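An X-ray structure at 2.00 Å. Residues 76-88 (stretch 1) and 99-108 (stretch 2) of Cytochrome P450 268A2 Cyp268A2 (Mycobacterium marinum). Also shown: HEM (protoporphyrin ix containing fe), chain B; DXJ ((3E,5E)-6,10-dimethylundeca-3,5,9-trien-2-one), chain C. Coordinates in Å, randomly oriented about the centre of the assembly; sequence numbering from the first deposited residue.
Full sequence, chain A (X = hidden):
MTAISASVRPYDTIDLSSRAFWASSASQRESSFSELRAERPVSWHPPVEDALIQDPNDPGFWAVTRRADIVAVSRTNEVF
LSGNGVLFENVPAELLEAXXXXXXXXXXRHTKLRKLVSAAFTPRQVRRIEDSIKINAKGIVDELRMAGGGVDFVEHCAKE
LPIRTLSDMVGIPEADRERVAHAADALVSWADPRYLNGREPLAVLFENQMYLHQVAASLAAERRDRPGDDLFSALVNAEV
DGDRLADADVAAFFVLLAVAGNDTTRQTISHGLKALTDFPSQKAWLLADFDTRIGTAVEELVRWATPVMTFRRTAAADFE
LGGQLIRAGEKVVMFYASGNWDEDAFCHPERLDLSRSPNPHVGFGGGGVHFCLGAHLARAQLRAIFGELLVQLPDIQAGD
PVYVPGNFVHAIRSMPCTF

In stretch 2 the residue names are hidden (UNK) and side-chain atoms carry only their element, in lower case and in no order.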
ATOM      1  N   THR A  76     -13.099  -7.344 -12.794  1.00 18.82           N
ATOM      2  CA  THR A  76     -14.512  -7.161 -13.128  1.00 19.45           C
ATOM      3  C   THR A  76     -15.074  -5.935 -12.400  1.00 19.75           C
ATOM      4  O   THR A  76     -16.013  -6.010 -11.609  1.00 20.06           O
ATOM      5  CB  THR A  76     -15.302  -8.422 -12.796  1.00 19.79           C
ATOM      6  OG1 THR A  76     -14.508  -9.577 -13.102  1.00 20.02           O
ATOM      7  CG2 THR A  76     -16.592  -8.478 -13.601  1.00 20.34           C
ATOM      8  N   ASN A  77     -14.464  -4.782 -12.692  1.00 19.76           N
ATOM      9  CA  ASN A  77     -14.852  -3.537 -12.038  1.00 20.20           C
ATOM     10  C   ASN A  77     -16.250  -3.079 -12.432  1.00 21.62           C
ATOM     11  O   ASN A  77     -16.851  -2.278 -11.708  1.00 21.88           O
ATOM     12  CB  ASN A  77     -13.838  -2.435 -12.351  1.00 19.52           C
ATOM     13  CG  ASN A  77     -13.773  -2.105 -13.829  1.00 20.50           C
ATOM     14  OD1 ASN A  77     -13.163  -2.831 -14.612  1.00 20.98           O
ATOM     15  ND2 ASN A  77     -14.402  -1.002 -14.217  1.00 21.21           N
ATOM     16  N   GLU A  78     -16.780  -3.558 -13.560  1.00 22.70           N
ATOM     17  CA  GLU A  78     -18.152  -3.231 -13.929  1.00 23.30           C
ATOM     18  C   GLU A  78     -19.162  -3.858 -12.978  1.00 21.62           C
ATOM     19  O   GLU A  78     -20.302  -3.386 -12.900  1.00 21.68           O
ATOM     20  CB  GLU A  78     -18.434  -3.676 -15.365  1.00 25.80           C
ATOM     21  CG  GLU A  78     -18.538  -5.183 -15.542  1.00 27.93           C
ATOM     22  CD  GLU A  78     -17.294  -5.787 -16.165  1.00 29.47           C
ATOM     23  OE1 GLU A  78     -17.437  -6.665 -17.043  1.00 30.97           O
ATOM     24  OE2 GLU A  78     -16.176  -5.386 -15.778  1.00 29.57           O
ATOM     25  N   VAL A  79     -18.771  -4.904 -12.258  1.00 20.42           N
ATOM     26  CA  VAL A  79     -19.607  -5.521 -11.237  1.00 20.15           C
ATOM     27  C   VAL A  79     -19.193  -5.076  -9.840  1.00 19.33           C
ATOM     28  O   VAL A  79     -20.031  -4.679  -9.031  1.00 19.94           O
ATOM     29  CB  VAL A  79     -19.562  -7.061 -11.370  1.00 20.62           C
ATOM     30  CG1 VAL A  79     -20.094  -7.724 -10.108  1.00 20.67           C
ATOM     31  CG2 VAL A  79     -20.345  -7.514 -12.594  1.00 21.66           C
ATOM     32  N   PHE A  80     -17.896  -5.124  -9.545  1.00 18.41           N
ATOM     33  CA  PHE A  80     -17.367  -4.777  -8.228  1.00 17.12           C
ATOM     34  C   PHE A  80     -16.829  -3.350  -8.289  1.00 16.55           C
ATOM     35  O   PHE A  80     -15.719  -3.110  -8.774  1.00 16.53           O
ATOM     36  CB  PHE A  80     -16.299  -5.777  -7.801  1.00 16.09           C
ATOM     37  CG  PHE A  80     -16.789  -7.196  -7.766  1.00 16.27           C
ATOM     38  CD1 PHE A  80     -17.525  -7.661  -6.688  1.00 16.42           C
ATOM     39  CD2 PHE A  80     -16.530  -8.059  -8.817  1.00 16.36           C
ATOM     40  CE1 PHE A  80     -17.984  -8.965  -6.655  1.00 16.56           C
ATOM     41  CE2 PHE A  80     -16.986  -9.363  -8.790  1.00 16.66           C
ATOM     42  CZ  PHE A  80     -17.715  -9.817  -7.708  1.00 16.71           C
ATOM     43  N   LEU A  81     -17.617  -2.408  -7.783  1.00 16.03           N
ATOM     44  CA  LEU A  81     -17.329  -0.989  -7.914  1.00 15.88           C
ATOM     45  C   LEU A  81     -16.393  -0.503  -6.815  1.00 15.50           C
ATOM     46  O   LEU A  81     -16.356  -1.048  -5.710  1.00 15.62           O
ATOM     47  CB  LEU A  81     -18.619  -0.171  -7.871  1.00 16.27           C
ATOM     48  CG  LEU A  81     -19.788  -0.659  -8.722  1.00 16.94           C
ATOM     49  CD1 LEU A  81     -21.017   0.190  -8.438  1.00 17.32           C
ATOM     50  CD2 LEU A  81     -19.427  -0.612 -10.195  1.00 17.62           C
ATOM     51  N   SER A  82     -15.641   0.549  -7.136  1.00 15.32           N
ATOM     52  CA  SER A  82     -14.813   1.252  -6.169  1.00 14.96           C
ATOM     53  C   SER A  82     -15.424   2.572  -5.719  1.00 15.25           C
ATOM     54  O   SER A  82     -14.963   3.143  -4.724  1.00 15.23           O
ATOM     55  CB  SER A  82     -13.418   1.515  -6.756  1.00 14.54           C
ATOM     56  OG  SER A  82     -12.686   0.311  -6.909  1.00 14.75           O
ATOM     57  N   GLY A  83     -16.450   3.061  -6.416  1.00 15.98           N
ATOM     58  CA  GLY A  83     -17.039   4.358  -6.140  1.00 16.78           C
ATOM     59  C   GLY A  83     -17.863   4.449  -4.876  1.00 17.36           C
ATOM     60  O   GLY A  83     -18.345   5.539  -4.552  1.00 17.91           O
ATOM     61  N   ASN A  84     -18.048   3.345  -4.153  1.00 17.62           N
ATOM     62  CA  ASN A  84     -18.754   3.351  -2.879  1.00 18.70           C
ATOM     63  C   ASN A  84     -17.811   3.066  -1.713  1.00 17.91           C
ATOM     64  O   ASN A  84     -18.239   2.578  -0.664  1.00 18.07           O
ATOM     65  CB  ASN A  84     -19.902   2.342  -2.895  1.00 19.83           C
ATOM     66  CG  ASN A  84     -20.867   2.575  -4.040  1.00 21.81           C
ATOM     67  OD1 ASN A  84     -21.000   1.739  -4.934  1.00 22.86           O
ATOM     68  ND2 ASN A  84     -21.548   3.716  -4.019  1.00 22.46           N
ATOM     69  N   GLY A  85     -16.534   3.365  -1.884  1.00 17.89           N
ATOM     70  CA  GLY A  85     -15.541   3.106  -0.862  1.00 17.70           C
ATOM     71  C   GLY A  85     -14.724   1.864  -1.164  1.00 12.88           C
ATOM     72  O   GLY A  85     -15.217   0.879  -1.726  1.00 13.00           O
ATOM     73  N   VAL A  86     -13.444   1.908  -0.784  1.00 12.61           N
ATOM     74  CA  VAL A  86     -12.519   0.809  -1.036  1.00 13.35           C
ATOM     75  C   VAL A  86     -11.832   0.312   0.226  1.00 13.09           C
ATOM     76  O   VAL A  86     -11.092  -0.671   0.163  1.00 12.18           O
ATOM     77  CB  VAL A  86     -11.464   1.196  -2.094  1.00 13.52           C
ATOM     78  CG1 VAL A  86     -12.133   1.506  -3.420  1.00 12.70           C
ATOM     79  CG2 VAL A  86     -10.630   2.377  -1.614  1.00 12.35           C
ATOM     80  N   LEU A  87     -12.055   0.946   1.373  1.00 12.85           N
ATOM     81  CA  LEU A  87     -11.386   0.554   2.606  1.00 12.91           C
ATOM     82  C   LEU A  87     -12.159  -0.553   3.314  1.00 13.48           C
ATOM     83  O   LEU A  87     -13.394  -0.581   3.297  1.00 14.20           O
ATOM     84  CB  LEU A  87     -11.218   1.759   3.532  1.00 13.04           C
ATOM     85  CG  LEU A  87     -10.175   2.789   3.084  1.00 13.22           C
ATOM     86  CD1 LEU A  87      -9.815   3.734   4.222  1.00 13.02           C
ATOM     87  CD2 LEU A  87      -8.929   2.106   2.538  1.00 13.46           C
ATOM     88  N   PHE A  88     -11.412  -1.471   3.933  1.00 13.69           N
ATOM     89  CA  PHE A  88     -12.007  -2.588   4.662  1.00 14.57           C
ATOM     90  C   PHE A  88     -12.823  -2.090   5.850  1.00 15.22           C
ATOM     91  O   PHE A  88     -14.016  -2.395   5.979  1.00 15.55           O
ATOM     92  CB  PHE A  88     -10.895  -3.541   5.115  1.00 14.94           C
ATOM     93  CG  PHE A  88     -11.379  -4.767   5.845  1.00 15.83           C
ATOM     94  CD1 PHE A  88     -12.649  -5.279   5.629  1.00 16.36           C
ATOM     95  CD2 PHE A  88     -10.545  -5.420   6.741  1.00 16.15           C
ATOM     96  CE1 PHE A  88     -13.081  -6.407   6.302  1.00 16.74           C
ATOM     97  CE2 PHE A  88     -10.970  -6.550   7.413  1.00 16.58           C
ATOM     98  CZ  PHE A  88     -12.240  -7.044   7.194  1.00 16.89           C
ATOM     99  N   UNK A  99      -9.154  12.073   1.188  1.00 14.36           N
ATOM    100  CA  UNK A  99      -7.977  11.222   1.038  1.00 15.05           C
ATOM    101  C   UNK A  99      -8.045  10.221  -0.111  1.00 14.80           C
ATOM    102  O   UNK A  99      -6.987   9.839  -0.620  1.00 14.26           O
ATOM    103  o   UNK A  99      -8.797   9.580   2.633  1.00 15.06           O
ATOM    104  c   UNK A  99      -7.719  10.450   2.339  1.00 15.23           C
ATOM    105  N   UNK A 100      -9.229   9.780  -0.545  1.00 14.36           N
ATOM    106  CA  UNK A 100      -9.305   8.639  -1.453  1.00 13.71           C
ATOM    107  C   UNK A 100      -9.005   9.027  -2.898  1.00 14.15           C
ATOM    108  O   UNK A 100      -8.316   8.284  -3.607  1.00 14.30           O
ATOM    109  c   UNK A 100     -11.001   7.408   0.026  1.00 13.82           C
ATOM    110  c   UNK A 100      -9.983   6.381   0.490  1.00 14.21           C
ATOM    111  c   UNK A 100     -10.681   7.981  -1.351  1.00 13.67           C
ATOM    112  n   UNK A 100      -9.030   6.818   1.307  1.00 14.40           N
ATOM    113  o   UNK A 100     -10.053   5.208   0.120  1.00 14.49           O
ATOM    114  N   UNK A 101      -9.519  10.165  -3.350  1.00 14.44           N
ATOM    115  CA  UNK A 101      -9.319  10.668  -4.725  1.00 14.68           C
ATOM    116  C   UNK A 101      -9.853   9.606  -5.694  1.00 14.97           C
ATOM    117  O   UNK A 101     -10.888   8.982  -5.417  1.00 15.46           O
ATOM    118  o   UNK A 101      -7.658  11.580  -6.225  1.00 15.32           O
ATOM    119  c   UNK A 101      -7.870  11.054  -4.926  1.00 14.90           C
ATOM    120  N   UNK A 102      -9.186   9.367  -6.825  1.00 15.09           N
ATOM    121  CA  UNK A 102      -9.714   8.431  -7.811  1.00 15.54           C
ATOM    122  C   UNK A 102      -9.502   6.972  -7.429  1.00 14.96           C
ATOM    123  O   UNK A 102      -9.939   6.088  -8.174  1.00 14.30           O
ATOM    124  c   UNK A 102      -4.843   8.365  -9.400  1.00 17.17           C
ATOM    125  c   UNK A 102      -5.437   9.607  -9.293  1.00 17.59           C
ATOM    126  c   UNK A 102      -5.628   7.231  -9.441  1.00 16.39           C
ATOM    127  c   UNK A 102      -6.813   9.712  -9.226  1.00 17.30           C
ATOM    128  c   UNK A 102      -7.002   7.343  -9.377  1.00 16.11           C
ATOM    129  c   UNK A 102      -7.612   8.582  -9.257  1.00 16.57           C
ATOM    130  c   UNK A 102      -9.111   8.704  -9.197  1.00 16.13           C
ATOM    131  N   UNK A 103      -8.844   6.691  -6.302  1.00 14.67           N
ATOM    132  CA  UNK A 103      -8.767   5.311  -5.831  1.00 14.09           C
ATOM    133  C   UNK A 103     -10.159   4.761  -5.541  1.00 13.94           C
ATOM    134  O   UNK A 103     -10.467   3.612  -5.882  1.00 13.64           O
ATOM    135  c   UNK A 103      -7.295   3.993  -2.480  1.00 12.49           C
ATOM    136  c   UNK A 103      -7.818   3.857  -3.901  1.00 12.86           C
ATOM    137  c   UNK A 103      -6.954   2.894  -4.702  1.00 12.72           C
ATOM    138  c   UNK A 103      -7.881   5.223  -4.589  1.00 13.49           C
ATOM    139  N   UNK A 104     -11.014   5.569  -4.925  1.00 13.85           N
ATOM    140  CA  UNK A 104     -12.400   5.193  -4.642  1.00 14.77           C
ATOM    141  C   UNK A 104     -13.348   5.788  -5.674  1.00 15.74           C
ATOM    142  O   UNK A 104     -14.365   6.398  -5.341  1.00 16.11           O
ATOM    143  c   UNK A 104     -12.784   5.622  -3.233  1.00 14.49           C
ATOM    144  N   UNK A 105     -13.012   5.618  -6.952  1.00 16.37           N
ATOM    145  CA  UNK A 105     -13.805   6.157  -8.044  1.00 17.60           C
ATOM    146  C   UNK A 105     -13.901   5.127  -9.157  1.00 17.05           C
ATOM    147  O   UNK A 105     -12.985   4.329  -9.369  1.00 16.78           O
ATOM    148  c   UNK A 105     -13.399   8.673  -7.711  1.00 21.11           C
ATOM    149  s   UNK A 105     -12.856  10.187  -8.528  1.00 23.44           S
ATOM    150  c   UNK A 105     -13.205   7.456  -8.600  1.00 19.50           C
ATOM    151  c   UNK A 105     -12.810  11.323  -7.142  1.00 23.40           C
ATOM    152  N   UNK A 106     -15.019   5.155  -9.865  1.00 17.27           N
ATOM    153  CA  UNK A 106     -15.246   4.312 -11.023  1.00 17.61           C
ATOM    154  C   UNK A 106     -15.152   5.135 -12.300  1.00 18.26           C
ATOM    155  O   UNK A 106     -15.211   6.369 -12.259  1.00 18.15           O
ATOM    156  o   UNK A 106     -17.666   2.821  -8.964  1.00 18.43           O
ATOM    157  c   UNK A 106     -16.625   3.642 -10.938  1.00 18.12           C
ATOM    158  c   UNK A 106     -16.733   2.672  -9.779  1.00 18.21           C
ATOM    159  o   UNK A 106     -15.882   1.760  -9.683  1.00 18.41           O
ATOM    160  N   UNK A 107     -14.977   4.491 -13.452  1.00 18.99           N
ATOM    161  CA  UNK A 107     -15.099   5.217 -14.711  1.00 20.17           C
ATOM    162  C   UNK A 107     -16.476   5.835 -14.830  1.00 21.03           C
ATOM    163  O   UNK A 107     -17.461   5.308 -14.279  1.00 20.56           O
ATOM    164  c   UNK A 107     -14.053   3.099 -15.078  1.00 19.41           C
ATOM    165  c   UNK A 107     -14.525   3.101 -13.655  1.00 18.64           C
ATOM    166  c   UNK A 107     -14.873   4.129 -15.770  1.00 20.46           C
ATOM    167  N   UNK A 108     -16.600   6.961 -15.550  1.00 22.53           N
ATOM    168  CA  UNK A 108     -15.541   7.623 -16.318  1.00 23.02           C
ATOM    169  C   UNK A 108     -14.659   8.587 -15.518  1.00 22.79           C
ATOM    170  O   UNK A 108     -13.591   8.954 -16.005  1.00 22.64           O
ATOM    171  c   UNK A 108     -17.902   7.632 -15.722  1.00 23.72           C
ATOM    172  c   UNK A 108     -16.329   8.389 -17.379  1.00 24.55           C
ATOM    173  c   UNK A 108     -17.595   8.760 -16.684  1.00 24.72           C
TER
HETATM  174  CHA HEM B 501      -3.019   1.685  -6.248  1.00 15.32           C
HETATM  175  CHB HEM B 501       0.405   5.125  -6.128  1.00 17.85           C
HETATM  176  CHC HEM B 501       3.627   1.863  -4.526  1.00 18.15           C
HETATM  177  CHD HEM B 501      -0.027  -1.274  -3.845  1.00 16.18           C
HETATM  178  C1A HEM B 501      -2.377   2.900  -6.367  1.00 15.96           C
HETATM  179  C2A HEM B 501      -2.963   4.142  -6.833  1.00 15.91           C
HETATM  180  C3A HEM B 501      -2.021   5.086  -6.802  1.00 16.82           C
HETATM  181  C4A HEM B 501      -0.798   4.484  -6.310  1.00 17.04           C
HETATM  182  CMA HEM B 501      -2.201   6.563  -7.217  1.00 16.78           C
HETATM  183  CAA HEM B 501      -4.423   4.330  -7.298  1.00 15.36           C
HETATM  184  CBA HEM B 501      -4.531   3.881  -8.753  1.00 14.90           C
HETATM  185  CGA HEM B 501      -5.974   3.873  -9.186  1.00 14.65           C
HETATM  186  O1A HEM B 501      -6.229   3.872 -10.419  1.00 14.60           O
HETATM  187  O2A HEM B 501      -6.869   3.875  -8.302  1.00 14.41           O
HETATM  188  C1B HEM B 501       1.590   4.533  -5.748  1.00 18.06           C
HETATM  189  C2B HEM B 501       2.891   5.162  -5.766  1.00 18.76           C
HETATM  190  C3B HEM B 501       3.793   4.283  -5.335  1.00 19.08           C
HETATM  191  C4B HEM B 501       3.095   3.043  -5.012  1.00 18.16           C
HETATM  192  CMB HEM B 501       3.197   6.607  -6.218  1.00 18.98           C
HETATM  193  CAB HEM B 501       5.298   4.623  -5.224  1.00 20.16           C
HETATM  194  CBB HEM B 501       6.225   3.722  -4.904  1.00 20.97           C
HETATM  195  C1C HEM B 501       2.919   0.719  -4.205  1.00 17.57           C
HETATM  196  C2C HEM B 501       3.474  -0.527  -3.711  1.00 17.80           C
HETATM  197  C3C HEM B 501       2.453  -1.385  -3.517  1.00 17.49           C
HETATM  198  C4C HEM B 501       1.231  -0.715  -3.897  1.00 16.79           C
HETATM  199  CMC HEM B 501       4.983  -0.750  -3.453  1.00 17.95           C
HETATM  200  CAC HEM B 501       2.456  -2.849  -3.017  1.00 17.88           C
HETATM  201  CBC HEM B 501       3.562  -3.586  -2.883  1.00 19.27           C
HETATM  202  C1D HEM B 501      -1.157  -0.768  -4.448  1.00 15.61           C
HETATM  203  C2D HEM B 501      -2.450  -1.412  -4.527  1.00 14.45           C
HETATM  204  C3D HEM B 501      -3.281  -0.598  -5.188  1.00 14.23           C
HETATM  205  C4D HEM B 501      -2.539   0.595  -5.555  1.00 15.10           C
HETATM  206  CMD HEM B 501      -2.792  -2.799  -3.940  1.00 13.82           C
HETATM  207  CAD HEM B 501      -4.766  -0.877  -5.515  1.00 13.19           C
HETATM  208  CBD HEM B 501      -4.845  -1.819  -6.713  1.00 13.27           C
HETATM  209  CGD HEM B 501      -6.278  -2.163  -7.032  1.00 14.07           C
HETATM  210  O1D HEM B 501      -6.502  -2.977  -7.966  1.00 15.33           O
HETATM  211  O2D HEM B 501      -7.194  -1.630  -6.357  1.00 12.84           O
HETATM  212  NA  HEM B 501      -1.052   3.149  -6.055  1.00 17.15           N
HETATM  213  NB  HEM B 501       1.752   3.241  -5.282  1.00 18.41           N
HETATM  214  NC  HEM B 501       1.549   0.565  -4.307  1.00 17.67           N
HETATM  215  ND  HEM B 501      -1.248   0.453  -5.086  1.00 16.35           N
HETATM  216 FE   HEM B 501       0.301   1.758  -5.396  1.00 17.15          FE
HETATM  217  C10 DXJ C 502      -6.231   6.987   3.599  1.00 13.73           C
HETATM  218  C13 DXJ C 502      -7.611   7.536   7.129  1.00 14.75           C
HETATM  219  C01 DXJ C 502      -2.590   1.852  -2.211  1.00 13.92           C
HETATM  220  C02 DXJ C 502      -2.790   2.738  -0.984  1.00 13.73           C
HETATM  221  C03 DXJ C 502      -3.601   3.773  -1.052  1.00 13.46           C
HETATM  222  C04 DXJ C 502      -2.051   2.417   0.315  1.00 14.43           C
HETATM  223  C05 DXJ C 502      -3.821   4.675   0.161  1.00 13.21           C
HETATM  224  C06 DXJ C 502      -5.301   4.947   0.420  1.00 13.17           C
HETATM  225  C07 DXJ C 502      -5.536   6.096   1.400  1.00 13.74           C
HETATM  226  C08 DXJ C 502      -5.990   5.847   2.612  1.00 13.44           C
HETATM  227  C09 DXJ C 502      -5.253   7.532   0.967  1.00 13.91           C
HETATM  228  C11 DXJ C 502      -6.910   6.755   4.704  1.00 13.75           C
HETATM  229  C12 DXJ C 502      -7.169   7.876   5.708  1.00 14.62           C
HETATM  230  O14 DXJ C 502      -7.027   9.008   5.384  1.00 15.04           O
HETATM  231  O   HOH W   1     -16.538   0.164 -12.109  1.00 17.36           O
HETATM  232  O   HOH W   2     -10.143   0.930  -6.293  1.00 13.04           O
HETATM  233  O   HOH W   3     -16.178   6.626  -2.918  1.00 38.10           O
HETATM  234  O   HOH W   4     -12.535   4.409   0.222  1.00 12.66           O

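Position 99 carries one carbon and then one oxygen; it lies out of reach of stretch 1. A two-atom hydroxyl side chain is serine, Ser 99.

Position 100 has three carbons in a row, the third bearing one oxygen and one nitrogen; its oxygen lies 3.4 Å from Val 86 CG2. This is glutamine, Gln 100. The element labels fix the amide ends: NE2 donates to Ser 99 OG at 3.1 Å, and water 4 links the stretches, accepting from Val 86 N (2.8 Å) and donating to Gln 100 OE1 (2.6 Å).

Position 101 again has one carbon and one oxygen, far from stretch 1: Ser 101.

Position 102 has one carbon followed by a six-carbon ring without a hydroxyl, and it turns no atom to stretch 1; hence Phe 102. Its ring edge meets the heme, CE1 standing 3.4 Å from HEM CGA.

Position 103 shows four carbons forked at the second, and one of the end carbons lies 3.8 Å from Val 86 CG2. This is the pattern of leucine, Leu 103. That carbon, CD2, also lies 3.6 Å from DXJ C06, so one methyl borders both the loop and the ligand.

Position 104 has a single carbon, its CB, 4.2 Å from Val 86 CG1; therefore Ala 104. Its backbone O receives a CA-H...O contact from Gly 83 CA (3.5 Å, 172° at H).

Position 105 is an unbranched chain of two carbons, a sulfur and a carbon. Its CA-to-CB bond points away from stretch 1, which it approaches through its backbone, CA to Gly 83 CA at 4.2 Å. This is Met 105.

Position 106 has two carbons, the second carrying two oxygens that face adjacent backbone amides. Acceptance from both N-H groups fits a carboxylate, Asp 106: Ser 82 N donates to OD1 (2.8 Å, 167°) and Gly 83 N to OD2 (2.8 Å, 137°).

Position 107 has three carbons closing onto its own N; the ring carbon bonded to that N lies 4.1 Å from Asn 77 ND2. This is Pro 107.

Position 108 has the same closed ring, clear of stretch 1 and preceded by a cis peptide: Pro 108.

The contact buries 457 Å² and combines two modes. Asp 106 holds the start of the Ser 82 to Gly 85 type I turn with both carboxylate oxygens; an ideal CB on Gly 83 would fall 2.6 Å from Asp 106 OD2, a clash. Val 86 supplies the apolar part against Leu 103 and Ala 104. Water 2 adds a bridge, donating to Leu 103 O and hydrogen-bonding Ser 82 OG, both at 2.7 Å from its O.

Stretch 2, residues 99-108: SQSFLAMDPP
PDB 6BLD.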